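Local atomic coordinates of phycocyanobilin lyase subunit beta (Nostoc sp. PCC 7120, PDB entry 5N3U), a protein that associates with CpcE to form a lyase and is probably required for attaching the bilin chromophore to the phycocyanin subunit encoded by CpcA. Residues A78-I83 and A107-R112; A88-R93 and N120-K125; A113-L118 and R154-V159. All blocks are in the same frame, centred on the assembly; numbering follows the deposited sequence.

Contact 1. Residues A78-I83 and A107-R112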
ATOM      1  N   ALA B  78       3.003   7.971   7.209  1.00 21.27           N
ATOM      2  CA  ALA B  78       3.373   8.302   8.622  1.00 20.52           C
ATOM      3  C   ALA B  78       4.485   7.458   9.140  1.00 20.15           C
ATOM      4  O   ALA B  78       5.415   7.927   9.796  1.00 19.28           O
ATOM      5  CB  ALA B  78       2.168   8.110   9.482  1.00 22.40           C
ATOM      6  N   ARG B  79       4.441   6.166   8.783  1.00 18.82           N
ATOM      7  CA  ARG B  79       5.405   5.207   9.252  1.00 17.14           C
ATOM      8  C   ARG B  79       6.811   5.538   8.795  1.00 17.90           C
ATOM      9  O   ARG B  79       7.780   5.334   9.545  1.00 19.29           O
ATOM     10  CB  ARG B  79       4.938   3.798   8.833  1.00 17.92           C
ATOM     11  CG  ARG B  79       5.785   2.701   9.348  1.00 17.06           C
ATOM     12  CD  ARG B  79       5.046   1.335   9.315  1.00 19.30           C
ATOM     13  NE  ARG B  79       4.835   0.824   7.963  1.00 17.04           N
ATOM     14  CZ  ARG B  79       3.683   0.847   7.256  1.00 18.37           C
ATOM     15  NH1 ARG B  79       3.677   0.335   6.043  1.00 17.52           N
ATOM     16  NH2 ARG B  79       2.550   1.423   7.727  1.00 19.04           N
ATOM     17  N   ALA B  80       6.941   6.071   7.584  1.00 18.49           N
ATOM     18  CA  ALA B  80       8.182   6.386   7.031  1.00 17.81           C
ATOM     19  C   ALA B  80       8.844   7.487   7.883  1.00 18.67           C
ATOM     20  O   ALA B  80      10.022   7.484   8.055  1.00 17.29           O
ATOM     21  CB  ALA B  80       7.999   6.896   5.627  1.00 22.93           C
ATOM     22  N   TYR B  81       8.051   8.428   8.372  1.00 21.22           N
ATOM     23  CA  TYR B  81       8.538   9.496   9.246  1.00 21.01           C
ATOM     24  C   TYR B  81       8.969   8.952  10.566  1.00 21.05           C
ATOM     25  O   TYR B  81      10.013   9.382  11.083  1.00 21.08           O
ATOM     26  CB  TYR B  81       7.483  10.605   9.476  1.00 26.64           C
ATOM     27  CG  TYR B  81       7.350  11.508   8.289  1.00 28.00           C
ATOM     28  CD1 TYR B  81       8.375  12.410   7.974  1.00 32.29           C
ATOM     29  CD2 TYR B  81       6.200  11.504   7.494  1.00 34.88           C
ATOM     30  CE1 TYR B  81       8.264  13.269   6.872  1.00 34.67           C
ATOM     31  CE2 TYR B  81       6.059  12.361   6.381  1.00 33.48           C
ATOM     32  CZ  TYR B  81       7.121  13.222   6.070  1.00 38.08           C
ATOM     33  OH  TYR B  81       6.993  14.109   5.004  1.00 41.51           O
ATOM     34  N   SER B  82       8.242   8.009  11.147  1.00 19.48           N
ATOM     35  CA  SER B  82       8.695   7.380  12.389  1.00 20.15           C
ATOM     36  C   SER B  82      10.060   6.749  12.204  1.00 19.36           C
ATOM     37  O   SER B  82      10.966   6.928  13.001  1.00 19.67           O
ATOM     38  CB  SER B  82       7.737   6.349  12.908  1.00 20.30           C
ATOM     39  OG  SER B  82       6.554   6.944  13.347  1.00 23.05           O
ATOM     40  N   ILE B  83      10.193   5.985  11.149  1.00 19.71           N
ATOM     41  CA  ILE B  83      11.420   5.280  10.880  1.00 20.55           C
ATOM     42  C   ILE B  83      12.559   6.257  10.604  1.00 23.30           C
ATOM     43  O   ILE B  83      13.680   6.047  11.026  1.00 22.62           O
ATOM     44  CB  ILE B  83      11.262   4.323   9.733  1.00 20.14           C
ATOM     45  CG1 ILE B  83      10.149   3.287  10.044  1.00 20.18           C
ATOM     46  CG2 ILE B  83      12.620   3.669   9.460  1.00 21.19           C
ATOM     47  CD1 ILE B  83      10.394   2.470  11.278  1.00 22.19           C
ATOM     48  N   ALA B 107       6.212  -0.788   1.911  1.00 18.71           N
ATOM     49  CA  ALA B 107       6.394   0.552   1.415  1.00 20.11           C
ATOM     50  C   ALA B 107       7.845   0.934   1.187  1.00 20.45           C
ATOM     51  O   ALA B 107       8.621   0.976   2.118  1.00 19.85           O
ATOM     52  CB  ALA B 107       5.782   1.506   2.377  1.00 20.51           C
ATOM     53  N   PRO B 108       8.212   1.287  -0.061  1.00 20.10           N
ATOM     54  CA  PRO B 108       9.576   1.646  -0.329  1.00 21.70           C
ATOM     55  C   PRO B 108      10.127   2.802   0.467  1.00 18.24           C
ATOM     56  O   PRO B 108      11.268   2.714   0.892  1.00 20.87           O
ATOM     57  CB  PRO B 108       9.590   2.020  -1.798  1.00 24.66           C
ATOM     58  CG  PRO B 108       8.498   1.239  -2.411  1.00 24.61           C
ATOM     59  CD  PRO B 108       7.421   1.150  -1.286  1.00 24.70           C
ATOM     60  N   SER B 109       9.337   3.839   0.710  1.00 19.07           N
ATOM     61  CA  SER B 109       9.788   4.958   1.469  1.00 20.90           C
ATOM     62  C   SER B 109      10.164   4.477   2.878  1.00 22.89           C
ATOM     63  O   SER B 109      11.163   4.977   3.481  1.00 20.37           O
ATOM     64  CB  SER B 109       8.656   6.047   1.608  1.00 23.68           C
ATOM     65  OG  SER B 109       7.412   5.484   2.038  1.00 24.92           O
ATOM     66  N   VAL B 110       9.406   3.509   3.410  1.00 18.46           N
ATOM     67  CA  VAL B 110       9.700   2.999   4.762  1.00 17.63           C
ATOM     68  C   VAL B 110      10.977   2.198   4.757  1.00 18.77           C
ATOM     69  O   VAL B 110      11.826   2.364   5.636  1.00 19.14           O
ATOM     70  CB  VAL B 110       8.551   2.160   5.279  1.00 17.97           C
ATOM     71  CG1 VAL B 110       8.960   1.386   6.555  1.00 21.59           C
ATOM     72  CG2 VAL B 110       7.375   3.022   5.551  1.00 17.72           C
ATOM     73  N   ARG B 111      11.096   1.265   3.832  1.00 18.75           N
ATOM     74  CA  ARG B 111      12.250   0.413   3.731  1.00 18.51           C
ATOM     75  C   ARG B 111      13.569   1.186   3.521  1.00 19.87           C
ATOM     76  O   ARG B 111      14.608   0.800   4.088  1.00 19.97           O
ATOM     77  CB  ARG B 111      12.038  -0.599   2.587  1.00 21.02           C
ATOM     78  CG  ARG B 111      10.795  -1.481   2.739  1.00 21.70           C
ATOM     79  CD  ARG B 111      10.627  -2.525   1.642  1.00 23.15           C
ATOM     80  NE  ARG B 111      11.664  -3.521   1.847  1.00 21.66           N
ATOM     81  CZ  ARG B 111      12.090  -4.365   0.931  1.00 24.87           C
ATOM     82  NH1 ARG B 111      11.550  -4.413  -0.292  1.00 27.30           N
ATOM     83  NH2 ARG B 111      13.058  -5.178   1.260  1.00 26.16           N
ATOM     84  N   ARG B 112      13.562   2.219   2.655  1.00 19.47           N
ATOM     85  CA  ARG B 112      14.755   2.934   2.358  1.00 20.12           C
ATOM     86  C   ARG B 112      15.234   3.667   3.576  1.00 20.47           C
ATOM     87  O   ARG B 112      16.457   3.737   3.815  1.00 22.20           O
ATOM     88  CB  ARG B 112      14.595   3.918   1.201  1.00 20.56           C
ATOM     89  CG  ARG B 112      14.310   3.215  -0.156  1.00 21.42           C
ATOM     90  CD  ARG B 112      14.260   4.161  -1.323  1.00 22.66           C
ATOM     91  NE  ARG B 112      13.223   5.165  -1.142  1.00 21.18           N
ATOM     92  CZ  ARG B 112      12.107   5.278  -1.900  1.00 21.45           C
ATOM     93  NH1 ARG B 112      11.871   4.476  -2.935  1.00 22.94           N
ATOM     94  NH2 ARG B 112      11.235   6.184  -1.592  1.00 20.05           N
TER

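Contact 2. Residues A88-R93 and N120-K125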
ATOM      1  N   ALA B  88      17.446   8.975  12.455  1.00 24.40           N
ATOM      2  CA  ALA B  88      18.218  10.225  12.726  1.00 27.47           C
ATOM      3  C   ALA B  88      18.641  10.341  14.195  1.00 29.49           C
ATOM      4  O   ALA B  88      19.739  10.840  14.491  1.00 32.07           O
ATOM      5  CB  ALA B  88      17.333  11.412  12.386  1.00 29.16           C
ATOM      6  N   ILE B  89      17.800   9.886  15.119  1.00 30.02           N
ATOM      7  CA  ILE B  89      18.162   9.841  16.535  1.00 26.77           C
ATOM      8  C   ILE B  89      19.285   8.836  16.741  1.00 30.48           C
ATOM      9  O   ILE B  89      20.177   9.080  17.548  1.00 26.97           O
ATOM     10  CB  ILE B  89      17.009   9.520  17.440  1.00 27.81           C
ATOM     11  CG1 ILE B  89      16.003  10.635  17.372  1.00 22.19           C
ATOM     12  CG2 ILE B  89      17.482   9.382  18.906  1.00 29.33           C
ATOM     13  CD1 ILE B  89      14.725  10.380  18.082  1.00 22.35           C
ATOM     14  N   ALA B  90      19.242   7.708  16.021  1.00 26.10           N
ATOM     15  CA  ALA B  90      20.306   6.717  15.975  1.00 24.38           C
ATOM     16  C   ALA B  90      20.551   5.947  17.301  1.00 24.55           C
ATOM     17  O   ALA B  90      21.635   5.440  17.527  1.00 25.29           O
ATOM     18  CB  ALA B  90      21.593   7.391  15.487  1.00 29.35           C
ATOM     19  N   ASP B  91      19.565   5.899  18.170  1.00 24.80           N
ATOM     20  CA  ASP B  91      19.613   5.106  19.375  1.00 23.48           C
ATOM     21  C   ASP B  91      19.496   3.649  18.914  1.00 24.49           C
ATOM     22  O   ASP B  91      18.518   3.244  18.291  1.00 22.96           O
ATOM     23  CB  ASP B  91      18.476   5.549  20.281  1.00 24.66           C
ATOM     24  CG  ASP B  91      18.373   4.804  21.604  1.00 31.82           C
ATOM     25  OD1 ASP B  91      18.534   3.578  21.721  1.00 29.79           O
ATOM     26  OD2 ASP B  91      17.947   5.442  22.589  1.00 40.38           O
ATOM     27  N   PRO B  92      20.468   2.798  19.290  1.00 23.75           N
ATOM     28  CA  PRO B  92      20.501   1.399  18.835  1.00 21.77           C
ATOM     29  C   PRO B  92      19.394   0.532  19.398  1.00 24.11           C
ATOM     30  O   PRO B  92      19.202  -0.587  18.914  1.00 20.95           O
ATOM     31  CB  PRO B  92      21.920   0.931  19.308  1.00 22.49           C
ATOM     32  CG  PRO B  92      22.166   1.791  20.517  1.00 21.98           C
ATOM     33  CD  PRO B  92      21.643   3.103  20.146  1.00 23.56           C
ATOM     34  N   ARG B  93      18.590   1.033  20.334  1.00 22.54           N
ATOM     35  CA  ARG B  93      17.408   0.295  20.748  1.00 22.29           C
ATOM     36  C   ARG B  93      16.370   0.154  19.617  1.00 21.10           C
ATOM     37  O   ARG B  93      15.539  -0.684  19.688  1.00 22.28           O
ATOM     38  CB  ARG B  93      16.740   0.907  21.934  1.00 23.74           C
ATOM     39  CG  ARG B  93      17.569   0.843  23.248  1.00 28.55           C
ATOM     40  CD  ARG B  93      16.789   1.561  24.319  1.00 28.39           C
ATOM     41  NE  ARG B  93      16.837   3.001  24.120  1.00 31.58           N
ATOM     42  CZ  ARG B  93      16.126   3.884  24.822  1.00 31.23           C
ATOM     43  NH1 ARG B  93      15.375   3.500  25.816  1.00 33.84           N
ATOM     44  NH2 ARG B  93      16.203   5.173  24.533  1.00 31.64           N
ATOM     45  N   ASN B 120      23.877   3.245  10.785  1.00 29.10           N
ATOM     46  CA  ASN B 120      24.284   4.439  11.467  1.00 30.83           C
ATOM     47  C   ASN B 120      23.839   4.561  12.917  1.00 29.90           C
ATOM     48  O   ASN B 120      23.992   5.577  13.518  1.00 29.76           O
ATOM     49  CB  ASN B 120      23.783   5.630  10.588  1.00 32.24           C
ATOM     50  CG  ASN B 120      24.478   5.629   9.211  1.00 31.72           C
ATOM     51  OD1 ASN B 120      23.952   5.276   8.087  1.00 36.46           O
ATOM     52  ND2 ASN B 120      25.702   5.878   9.304  1.00 29.25           N
ATOM     53  N   LEU B 121      23.323   3.509  13.534  1.00 25.33           N
ATOM     54  CA  LEU B 121      22.939   3.606  14.918  1.00 23.52           C
ATOM     55  C   LEU B 121      24.219   3.663  15.860  1.00 25.27           C
ATOM     56  O   LEU B 121      25.305   3.210  15.517  1.00 27.83           O
ATOM     57  CB  LEU B 121      22.093   2.382  15.304  1.00 24.13           C
ATOM     58  CG  LEU B 121      20.827   2.190  14.457  1.00 22.57           C
ATOM     59  CD1 LEU B 121      20.002   1.030  15.034  1.00 24.45           C
ATOM     60  CD2 LEU B 121      20.005   3.437  14.486  1.00 26.02           C
ATOM     61  N   HIS B 122      24.055   4.247  16.998  1.00 24.52           N
ATOM     62  CA  HIS B 122      25.189   4.434  17.916  1.00 27.14           C
ATOM     63  C   HIS B 122      25.353   3.146  18.770  1.00 21.01           C
ATOM     64  O   HIS B 122      24.972   3.095  19.920  1.00 23.99           O
ATOM     65  CB  HIS B 122      24.967   5.633  18.774  1.00 29.03           C
ATOM     66  CG  HIS B 122      24.913   6.907  18.017  1.00 36.88           C
ATOM     67  ND1 HIS B 122      24.188   7.995  18.460  1.00 42.37           N
ATOM     68  CD2 HIS B 122      25.498   7.290  16.856  1.00 40.82           C
ATOM     69  CE1 HIS B 122      24.329   9.000  17.609  1.00 35.24           C
ATOM     70  NE2 HIS B 122      25.126   8.602  16.631  1.00 37.77           N
ATOM     71  N   TRP B 123      26.004   2.199  18.198  1.00 21.85           N
ATOM     72  CA  TRP B 123      26.155   0.870  18.718  1.00 23.48           C
ATOM     73  C   TRP B 123      26.780   0.788  20.062  1.00 29.06           C
ATOM     74  O   TRP B 123      26.389  -0.083  20.858  1.00 23.51           O
ATOM     75  CB  TRP B 123      26.932  -0.009  17.758  1.00 24.33           C
ATOM     76  CG  TRP B 123      26.547   0.133  16.383  1.00 24.16           C
ATOM     77  CD1 TRP B 123      27.306   0.633  15.354  1.00 26.50           C
ATOM     78  CD2 TRP B 123      25.340  -0.375  15.778  1.00 25.98           C
ATOM     79  NE1 TRP B 123      26.615   0.524  14.162  1.00 26.43           N
ATOM     80  CE2 TRP B 123      25.400  -0.067  14.397  1.00 27.07           C
ATOM     81  CE3 TRP B 123      24.195  -0.980  16.286  1.00 27.26           C
ATOM     82  CZ2 TRP B 123      24.362  -0.350  13.528  1.00 28.01           C
ATOM     83  CZ3 TRP B 123      23.163  -1.290  15.426  1.00 26.42           C
ATOM     84  CH2 TRP B 123      23.241  -0.952  14.053  1.00 27.51           C
ATOM     85  N   HIS B 124      27.665   1.742  20.389  1.00 29.61           N
ATOM     86  CA  HIS B 124      28.354   1.681  21.661  1.00 29.98           C
ATOM     87  C   HIS B 124      27.434   1.974  22.785  1.00 33.44           C
ATOM     88  O   HIS B 124      27.819   1.751  23.896  1.00 30.54           O
ATOM     89  CB  HIS B 124      29.490   2.708  21.759  1.00 31.08           C
ATOM     90  CG  HIS B 124      29.015   4.114  21.826  1.00 33.82           C
ATOM     91  ND1 HIS B 124      28.866   4.900  20.696  1.00 38.89           N
ATOM     92  CD2 HIS B 124      28.654   4.889  22.870  1.00 35.97           C
ATOM     93  CE1 HIS B 124      28.466   6.105  21.041  1.00 32.26           C
ATOM     94  NE2 HIS B 124      28.290   6.115  22.349  1.00 40.18           N
ATOM     95  N   LYS B 125      26.240   2.546  22.538  1.00 29.88           N
ATOM     96  CA  LYS B 125      25.304   2.758  23.616  1.00 28.15           C
ATOM     97  C   LYS B 125      24.686   1.504  24.218  1.00 27.73           C
ATOM     98  O   LYS B 125      23.995   1.582  25.226  1.00 27.62           O
ATOM     99  CB  LYS B 125      24.245   3.703  23.127  1.00 34.00           C
ATOM    100  CG  LYS B 125      24.840   5.061  22.651  1.00 39.74           C
ATOM    101  CD  LYS B 125      24.386   6.269  23.431  1.00 45.43           C
ATOM    102  CE  LYS B 125      24.562   6.026  24.932  1.00 51.51           C
ATOM    103  NZ  LYS B 125      24.965   7.233  25.697  1.00 58.26           N
TER

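Contact 3. Residues A113-L118 and R154-V159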
ATOM      1  N   ALA B 113      14.304   4.252   4.317  1.00 20.33           N
ATOM      2  CA  ALA B 113      14.627   4.996   5.548  1.00 19.96           C
ATOM      3  C   ALA B 113      15.265   4.079   6.580  1.00 22.10           C
ATOM      4  O   ALA B 113      16.172   4.469   7.274  1.00 20.24           O
ATOM      5  CB  ALA B 113      13.383   5.708   6.140  1.00 20.69           C
ATOM      6  N   ALA B 114      14.773   2.841   6.647  1.00 17.70           N
ATOM      7  CA  ALA B 114      15.265   1.885   7.597  1.00 18.65           C
ATOM      8  C   ALA B 114      16.675   1.378   7.200  1.00 21.25           C
ATOM      9  O   ALA B 114      17.544   1.314   8.040  1.00 21.89           O
ATOM     10  CB  ALA B 114      14.287   0.763   7.683  1.00 17.41           C
ATOM     11  N   ALA B 115      16.904   1.143   5.903  1.00 19.65           N
ATOM     12  CA  ALA B 115      18.163   0.683   5.351  1.00 21.48           C
ATOM     13  C   ALA B 115      19.269   1.681   5.657  1.00 21.87           C
ATOM     14  O   ALA B 115      20.302   1.312   6.204  1.00 20.58           O
ATOM     15  CB  ALA B 115      18.007   0.472   3.857  1.00 20.01           C
ATOM     16  N   LYS B 116      19.025   2.935   5.382  1.00 22.80           N
ATOM     17  CA  LYS B 116      19.982   3.961   5.787  1.00 25.05           C
ATOM     18  C   LYS B 116      20.243   3.952   7.263  1.00 24.80           C
ATOM     19  O   LYS B 116      21.402   3.984   7.690  1.00 27.21           O
ATOM     20  CB  LYS B 116      19.544   5.330   5.345  1.00 26.71           C
ATOM     21  CG  LYS B 116      20.585   6.433   5.589  1.00 31.38           C
ATOM     22  CD  LYS B 116      20.105   7.781   5.062  1.00 30.59           C
ATOM     23  CE  LYS B 116      21.160   8.852   5.206  1.00 33.05           C
ATOM     24  NZ  LYS B 116      20.484  10.172   5.042  1.00 34.11           N
ATOM     25  N   GLY B 117      19.189   3.944   8.059  1.00 21.34           N
ATOM     26  CA  GLY B 117      19.312   3.940   9.471  1.00 23.02           C
ATOM     27  C   GLY B 117      20.101   2.773  10.069  1.00 23.07           C
ATOM     28  O   GLY B 117      20.882   2.957  10.990  1.00 22.66           O
ATOM     29  N   LEU B 118      19.920   1.607   9.496  1.00 21.38           N
ATOM     30  CA  LEU B 118      20.554   0.407  10.015  1.00 20.98           C
ATOM     31  C   LEU B 118      22.101   0.556  10.066  1.00 25.53           C
ATOM     32  O   LEU B 118      22.756  -0.145  10.854  1.00 23.73           O
ATOM     33  CB  LEU B 118      20.192  -0.771   9.193  1.00 20.73           C
ATOM     34  CG  LEU B 118      18.861  -1.366   9.609  1.00 20.92           C
ATOM     35  CD1 LEU B 118      18.433  -2.388   8.624  1.00 24.80           C
ATOM     36  CD2 LEU B 118      18.953  -1.958  11.038  1.00 23.24           C
ATOM     37  N   ARG B 154      18.006  -1.379  -3.257  1.00 23.37           N
ATOM     38  CA  ARG B 154      19.438  -1.725  -3.344  1.00 24.12           C
ATOM     39  C   ARG B 154      20.322  -0.512  -3.123  1.00 22.02           C
ATOM     40  O   ARG B 154      21.309  -0.615  -2.452  1.00 24.54           O
ATOM     41  CB  ARG B 154      19.823  -2.418  -4.695  1.00 27.29           C
ATOM     42  CG  ARG B 154      19.071  -3.671  -5.002  1.00 27.63           C
ATOM     43  CD  ARG B 154      19.751  -4.520  -6.094  1.00 32.40           C
ATOM     44  NE  ARG B 154      19.724  -3.886  -7.429  1.00 30.81           N
ATOM     45  CZ  ARG B 154      18.672  -3.696  -8.232  1.00 35.23           C
ATOM     46  NH1 ARG B 154      17.437  -4.059  -7.908  1.00 34.00           N
ATOM     47  NH2 ARG B 154      18.871  -3.099  -9.430  1.00 41.18           N
ATOM     48  N   TYR B 155      19.927   0.647  -3.635  1.00 23.39           N
ATOM     49  CA  TYR B 155      20.710   1.848  -3.405  1.00 22.97           C
ATOM     50  C   TYR B 155      20.795   2.157  -1.919  1.00 24.58           C
ATOM     51  O   TYR B 155      21.873   2.418  -1.349  1.00 24.68           O
ATOM     52  CB  TYR B 155      20.031   2.992  -4.186  1.00 26.88           C
ATOM     53  CG  TYR B 155      20.803   4.293  -4.187  1.00 25.24           C
ATOM     54  CD1 TYR B 155      20.749   5.137  -3.110  1.00 27.62           C
ATOM     55  CD2 TYR B 155      21.549   4.676  -5.283  1.00 30.01           C
ATOM     56  CE1 TYR B 155      21.446   6.354  -3.078  1.00 27.52           C
ATOM     57  CE2 TYR B 155      22.276   5.874  -5.265  1.00 28.29           C
ATOM     58  CZ  TYR B 155      22.233   6.691  -4.184  1.00 27.28           C
ATOM     59  OH  TYR B 155      22.942   7.895  -4.162  1.00 28.77           O
ATOM     60  N   ALA B 156      19.636   2.156  -1.242  1.00 23.11           N
ATOM     61  CA  ALA B 156      19.611   2.438   0.168  1.00 22.15           C
ATOM     62  C   ALA B 156      20.427   1.423   0.949  1.00 22.37           C
ATOM     63  O   ALA B 156      21.049   1.777   1.931  1.00 24.14           O
ATOM     64  CB  ALA B 156      18.171   2.462   0.698  1.00 24.33           C
ATOM     65  N   ALA B 157      20.369   0.159   0.548  1.00 23.91           N
ATOM     66  CA  ALA B 157      21.149  -0.886   1.183  1.00 23.70           C
ATOM     67  C   ALA B 157      22.663  -0.638   1.149  1.00 26.24           C
ATOM     68  O   ALA B 157      23.349  -0.841   2.121  1.00 25.66           O
ATOM     69  CB  ALA B 157      20.833  -2.181   0.543  1.00 27.18           C
ATOM     70  N   ILE B 158      23.149  -0.155   0.037  1.00 26.77           N
ATOM     71  CA  ILE B 158      24.570   0.259  -0.111  1.00 27.58           C
ATOM     72  C   ILE B 158      24.873   1.370   0.836  1.00 26.14           C
ATOM     73  O   ILE B 158      25.902   1.388   1.479  1.00 26.94           O
ATOM     74  CB  ILE B 158      24.876   0.840  -1.527  1.00 30.13           C
ATOM     75  CG1 ILE B 158      24.493  -0.095  -2.627  1.00 36.75           C
ATOM     76  CG2 ILE B 158      26.331   1.232  -1.676  1.00 31.79           C
ATOM     77  CD1 ILE B 158      25.077  -1.448  -2.487  1.00 40.36           C
ATOM     78  N   VAL B 159      24.000   2.350   0.949  1.00 25.30           N
ATOM     79  CA  VAL B 159      24.265   3.441   1.848  1.00 25.41           C
ATOM     80  C   VAL B 159      24.353   2.949   3.299  1.00 28.64           C
ATOM     81  O   VAL B 159      25.180   3.398   4.105  1.00 26.29           O
ATOM     82  CB  VAL B 159      23.207   4.518   1.733  1.00 28.13           C
ATOM     83  CG1 VAL B 159      23.430   5.639   2.762  1.00 30.46           C
ATOM     84  CG2 VAL B 159      23.174   5.148   0.315  1.00 28.34           C
TER

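Contact 1. Residues A78-I83 and A107-R112
A80 and V110 meet where helix 76-89 and helix 108-118 lie side by side and almost parallel, the short segments being inclined by 7°. Their axes approach to 8.3 Å, and the CA atoms of A80 and V110 come within 4.4 Å. Parallel neighbours of this kind build up one layer of an all-helical HEAT-repeat solenoid. Across the interface no hydrogen bond joins the two segments, and the contact is one of van der Waals packing centred on V110.

The two methyls of V110 divide the work. CG2, anti to the carbonyl carbon, rests against the backbone of the opposite helix, 3.7 Å from A80 N, and it also touches the CB of A80. The other methyl, CG1, is anti to the backbone N (chi1 168°) and faces I83, whose CG1 it meets at 4.1 Å; the two side chains lie roughly at right angles. I83 reaches V110 by a second branch as well, its CG2 lying 4.1 Å from the carbonyl O of V110. The same methyl of A80 is also met by the hydroxyl of S109, OG lying 3.9 Å from A80 CB. The aliphatic part of R79 completes the packing, its CG 4.1 Å from CG2 of V110.

Beyond that hydrocarbon contact, the polar end of R79 is held by partners beyond the two segments: NH2 reaches D72 O and makes a salt bridge with E8 of the alpha subunit, whose F9 packs on both R79 and A107. The N-terminal end of helix 108-118 is tied to the same arginine through D105, whose OD2 pairs with R79 NE while its OD1 accepts from the backbone N of A107, the N-cap residue.

Contact 2. Residues A88-R93 and N120-K125
A90 and H122 are joined backbone to backbone where the turn after helix 76-89 meets the loop after helix 108-118: H122 N donates to A90 O at 2.7 Å and 168°, in the carbonyl plane. These are connecting segments of the HEAT-repeat solenoid, and both bend sharply. A90 leaves the helix with positive phi (67°), and H122 is the centre of an inverse gamma turn.

The methyl of A90 sits over the centre of the H122 imidazole, CB lying 3.9 Å from the ring centroid in a CH-pi contact. Beside it, CD2 of L121 packs at 3.6 Å against A90 CA, while its CD1 reaches the CA of P92. The pyrrolidine ring of P92 lies against the opposing loop: CG comes 3.2 Å from H122 O and 3.8 Å from K125 CB, and CB approaches W123 CE3. The indole of W123 is packed further by L95 of helix 95-104 and by A134, P135 and A138 of helix 130-145.

Just behind this surface, D91 and R93 are bonded to each other within the segment 88-93. R93 takes the carboxylate side-on with NE and NH2 in a salt bridge, and its NH1 binds G140 O of the alpha subunit. D91 OD1 accepts R93 NE on its syn side and, closing an Asx turn, the backbone N of R93 on its anti side, 2.9 Å away.

Contact 3. Residues A113-L118 and R154-V159
K116 and V159 reach each other because each carries its touching carbon anti to its own backbone N: CG of K116 at chi1 -173° and CG1 of V159 at chi1 176°. These two carbons meet at 4.1 Å, the side chains passing at an oblique angle. Beyond CG the lysine chain runs on fully extended and leads away from helix 151-163, so only its aliphatic root is used in this contact. Its NZ is satisfied by the carbonyl O of D273 of the alpha subunit.

The closest side-chain meeting is made by two methyls without any torsion to adjust. A115 and A156 both point toward the opposing helix, and their CB atoms stand 3.7 Å apart. A115 CB also lies close to the backbone of the other helix, 3.8 Å from A156 O and 4.1 Å from A157 N. Such small residues let the helices come near: the axes of the short segments approach to 7.5 Å, and the CA atoms of A115 and A157 to 5.4 Å. The helices run in the same sense with a shallow crossing of -16°, and no hydrogen bond links the two segments.

This is again lateral packing of parallel helices in the HEAT-repeat solenoid. Helix 130-145 covers one flank through I145, which touches both A115 and A157, while L276 and D273 of the alpha subunit pack on K116 and V159 respectively. Helix 95-104 packs on A114 and L118, and helices 171-184 and 188-198 continue the array beyond I158.

How the contacts relate
Contacts 1 and 3 are successive steps of one layer of parallel helices, with helix 108-118 in the middle: its first turns face helix 76-89, its later ones helix 151-163. Their centres are about 11 Å apart and they touch, I83 CG2 lying 3.6 Å from A114 N and R112 O 3.8 Å from A156 CB. Contact 2 joins the regions following the C-terminal ends of helices 76-89 and 108-118, its centre about 18 Å from that of contact 1 and about 15 Å from that of contact 3. It reaches contact 3 through W123 CZ2, 3.1 Å from L118 O. Residues in all three bind the alpha subunit.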